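Long-range contact in hypothetical membrane protein (Corynebacterium glutamicum, PDB 6JSB), which binds heme and probably passes it on within the heme uptake machinery of the corynebacterial cell envelope: residues A[142-147]-A[161-166]. Sequence-based numbering, arbitrary orientation.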
ATOM      1  N   ALA A 142      -8.336  -2.066  -3.203  1.00 14.15           N
ATOM      2  CA  ALA A 142      -8.395  -3.456  -3.645  1.00 13.26           C
ATOM      3  C   ALA A 142      -9.453  -4.181  -2.856  1.00 13.79           C
ATOM      4  O   ALA A 142      -9.701  -3.837  -1.681  1.00 16.35           O
ATOM      5  CB  ALA A 142      -7.020  -4.193  -3.461  1.00 13.53           C
ATOM      6  N   THR A 143     -10.014  -5.244  -3.464  1.00 14.51           N
ATOM      7  CA  THR A 143     -10.830  -6.199  -2.714  1.00 13.36           C
ATOM      8  C   THR A 143      -9.955  -7.380  -2.332  1.00 16.16           C
ATOM      9  O   THR A 143      -8.894  -7.583  -2.917  1.00 16.95           O
ATOM     10  CB  THR A 143     -12.037  -6.691  -3.517  1.00 18.51           C
ATOM     11  OG1 THR A 143     -11.582  -7.213  -4.752  1.00 21.38           O
ATOM     12  CG2 THR A 143     -12.987  -5.495  -3.793  1.00 21.99           C
ATOM     13  N   ILE A 144     -10.364  -8.094  -1.267  1.00 15.83           N
ATOM     14  CA  ILE A 144      -9.496  -9.142  -0.707  1.00 12.80           C
ATOM     15  C   ILE A 144     -10.325 -10.390  -0.494  1.00 14.29           C
ATOM     16  O   ILE A 144     -11.473 -10.304  -0.035  1.00 16.28           O
ATOM     17  CB  ILE A 144      -8.908  -8.733   0.664  1.00 14.89           C
ATOM     18  CG1 ILE A 144      -8.303  -7.336   0.615  1.00 17.75           C
ATOM     19  CG2 ILE A 144      -7.837  -9.766   1.073  1.00 17.16           C
ATOM     20  CD1 ILE A 144      -7.866  -6.794   2.031  1.00 16.75           C
ATOM     21  N   THR A 145      -9.741 -11.549  -0.798  0.60 14.85           N
ATOM     22  CA  THR A 145     -10.308 -12.820  -0.374  0.60 15.21           C
ATOM     23  C   THR A 145      -9.250 -13.489   0.495  0.60 16.25           C
ATOM     24  O   THR A 145      -8.089 -13.651   0.079  0.60 15.57           O
ATOM     25  CB  THR A 145     -10.711 -13.703  -1.559  0.60 21.22           C
ATOM     26  OG1 THR A 145     -11.626 -12.988  -2.403  0.60 20.45           O
ATOM     27  CG2 THR A 145     -11.378 -15.010  -1.073  0.60 22.91           C
ATOM     28  N   PHE A 146      -9.637 -13.840   1.709  1.00 15.61           N
ATOM     29  CA  PHE A 146      -8.702 -14.478   2.646  1.00 15.38           C
ATOM     30  C   PHE A 146      -8.819 -16.001   2.593  1.00 15.26           C
ATOM     31  O   PHE A 146      -9.875 -16.571   2.246  1.00 17.62           O
ATOM     32  CB  PHE A 146      -8.972 -14.012   4.078  1.00 15.30           C
ATOM     33  CG  PHE A 146      -8.675 -12.544   4.306  1.00 16.39           C
ATOM     34  CD1 PHE A 146      -7.392 -12.101   4.419  1.00 19.10           C
ATOM     35  CD2 PHE A 146      -9.759 -11.616   4.406  1.00 24.48           C
ATOM     36  CE1 PHE A 146      -7.116 -10.719   4.616  1.00 24.68           C
ATOM     37  CE2 PHE A 146      -9.453 -10.248   4.627  1.00 24.39           C
ATOM     38  CZ  PHE A 146      -8.138  -9.848   4.721  1.00 24.61           C
ATOM     39  N   ASP A 147      -7.743 -16.681   3.087  1.00 13.18           N
ATOM     40  CA  ASP A 147      -7.735 -18.143   3.106  1.00 14.67           C
ATOM     41  C   ASP A 147      -8.479 -18.713   4.290  1.00 16.64           C
ATOM     42  O   ASP A 147      -8.629 -19.946   4.384  1.00 18.33           O
ATOM     43  CB  ASP A 147      -6.281 -18.713   3.034  1.00 15.37           C
ATOM     44  CG  ASP A 147      -5.356 -18.211   4.107  1.00 19.32           C
ATOM     45  OD1 ASP A 147      -5.797 -17.642   5.113  1.00 19.23           O
ATOM     46  OD2 ASP A 147      -4.109 -18.427   3.963  1.00 18.44           O
ATOM     47  N   GLY A 161      -4.477 -13.040   2.263  1.00 15.25           N
ATOM     48  CA  GLY A 161      -5.531 -12.742   1.287  1.00 15.55           C
ATOM     49  C   GLY A 161      -5.011 -12.346  -0.082  1.00 18.31           C
ATOM     50  O   GLY A 161      -3.950 -11.692  -0.206  1.00 20.40           O
ATOM     51  N   GLN A 162      -5.705 -12.824  -1.133  0.54 14.42           N
ATOM     52  CA  GLN A 162      -5.441 -12.378  -2.504  0.54 15.17           C
ATOM     53  C   GLN A 162      -6.119 -11.026  -2.669  0.54 13.30           C
ATOM     54  O   GLN A 162      -7.213 -10.815  -2.125  0.54 14.28           O
ATOM     55  CB  GLN A 162      -5.991 -13.364  -3.563  0.54 15.07           C
ATOM     56  CG  GLN A 162      -5.129 -14.641  -3.747  0.54 22.66           C
ATOM     57  CD  GLN A 162      -5.697 -15.616  -4.761  0.54 22.52           C
ATOM     58  OE1 GLN A 162      -5.601 -15.401  -5.987  0.54 26.83           O
ATOM     59  NE2 GLN A 162      -6.310 -16.689  -4.267  0.54 26.13           N
ATOM     60  N   THR A 163      -5.502 -10.130  -3.449  1.00 13.86           N
ATOM     61  CA  THR A 163      -6.016  -8.773  -3.665  1.00 15.75           C
ATOM     62  C   THR A 163      -6.269  -8.546  -5.146  1.00 16.55           C
ATOM     63  O   THR A 163      -5.536  -9.059  -5.998  1.00 16.07           O
ATOM     64  CB  THR A 163      -5.018  -7.726  -3.202  1.00 16.91           C
ATOM     65  OG1 THR A 163      -3.760  -7.983  -3.863  1.00 17.73           O
ATOM     66  CG2 THR A 163      -4.740  -7.884  -1.656  1.00 16.60           C
ATOM     67  N   LYS A 164      -7.319  -7.754  -5.438  1.00 14.87           N
ATOM     68  CA  LYS A 164      -7.659  -7.369  -6.809  1.00 14.07           C
ATOM     69  C   LYS A 164      -7.984  -5.878  -6.845  1.00 17.85           C
ATOM     70  O   LYS A 164      -8.744  -5.400  -6.023  1.00 16.37           O
ATOM     71  CB  LYS A 164      -8.858  -8.180  -7.330  1.00 17.12           C
ATOM     72  CG  LYS A 164      -8.417  -9.676  -7.628  1.00 19.36           C
ATOM     73  CD  LYS A 164      -9.602 -10.452  -8.185  1.00 27.07           C
ATOM     74  CE  LYS A 164      -9.180 -11.850  -8.724  1.00 28.86           C
ATOM     75  NZ  LYS A 164      -8.150 -12.516  -7.879  1.00 30.50           N
ATOM     76  N   LEU A 165      -7.423  -5.180  -7.819  1.00 14.97           N
ATOM     77  CA  LEU A 165      -7.572  -3.730  -7.944  1.00 13.00           C
ATOM     78  C   LEU A 165      -9.030  -3.364  -8.186  1.00 16.64           C
ATOM     79  O   LEU A 165      -9.724  -3.981  -9.006  1.00 18.46           O
ATOM     80  CB  LEU A 165      -6.732  -3.266  -9.140  1.00 15.80           C
ATOM     81  CG  LEU A 165      -6.493  -1.760  -9.281  1.00 15.54           C
ATOM     82  CD1 LEU A 165      -5.538  -1.308  -8.135  1.00 15.04           C
ATOM     83  CD2 LEU A 165      -5.825  -1.568 -10.685  1.00 17.86           C
ATOM     84  N   THR A 166      -9.472  -2.303  -7.515  1.00 13.98           N
ATOM     85  CA  THR A 166     -10.797  -1.760  -7.764  1.00 14.64           C
ATOM     86  C   THR A 166     -10.795  -0.762  -8.930  1.00 15.53           C
ATOM     87  O   THR A 166      -9.745  -0.303  -9.414  1.00 17.57           O
ATOM     88  CB  THR A 166     -11.307  -1.015  -6.529  1.00 14.57           C
ATOM     89  OG1 THR A 166     -10.429   0.090  -6.290  1.00 16.78           O
ATOM     90  CG2 THR A 166     -11.390  -1.884  -5.289  1.00 16.13           C
TER
HETATM   91  O   HOH W   1     -11.660  -5.650  -7.166  1.00 24.77           O
HETATM   92  O   HOH W   2      -9.484 -11.055  -4.248  1.00 29.91           O
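Ile144 has chi1 -49°, which puts CG1 beside the backbone N and turns CG2 anti to it; CG2 lies 3.8 Å from Gly161 CA. The same methyl sits over one face of the Phe146 ring, toward its rim. Phe146 has CG anti to its carbonyl carbon, chi1 -66°, which lays CD1 3.7 Å from Gly161 CA. Gly161 has no side chain, and Ile144 CG2 and Phe146 CD1 close in on its CA from this face; the CA atoms of Phe146 and Gly161 are 3.9 Å apart. Val106 of strand 95-109 packs against Ile144 and Phe146 on this buried face. Thr163 also lies there, and its OG1 is hydrogen-bonded to Ala184 O.

The backbones are joined by two reciprocal pairs of hydrogen bonds, all in the carbonyl planes. Thr143 pairs with Lys164, its N 2.9 Å from Lys164 O. Thr145 pairs with Gln162, and the bond from Gln162 N to Thr145 O, at 2.8 Å, is the most bent. The side chains of these four residues form the exposed face. There a water bridges Thr143 OG1 and Lys164 O, to which it donates.

At the far end Thr166 CG2 lies 3.7 Å from Ala142 N. Thr166 is the N-cap of helix 167-172: its OG1 accepts from Gly169 N. The same OG1 is hydrogen-bonded to Glu140 O, on strand 139-146. The pair is an antiparallel beta hairpin in the sheet of this HtaA-family domain; where strand 156-165 ends, the Leu165 side chain packs on Tyr177 of the heme site.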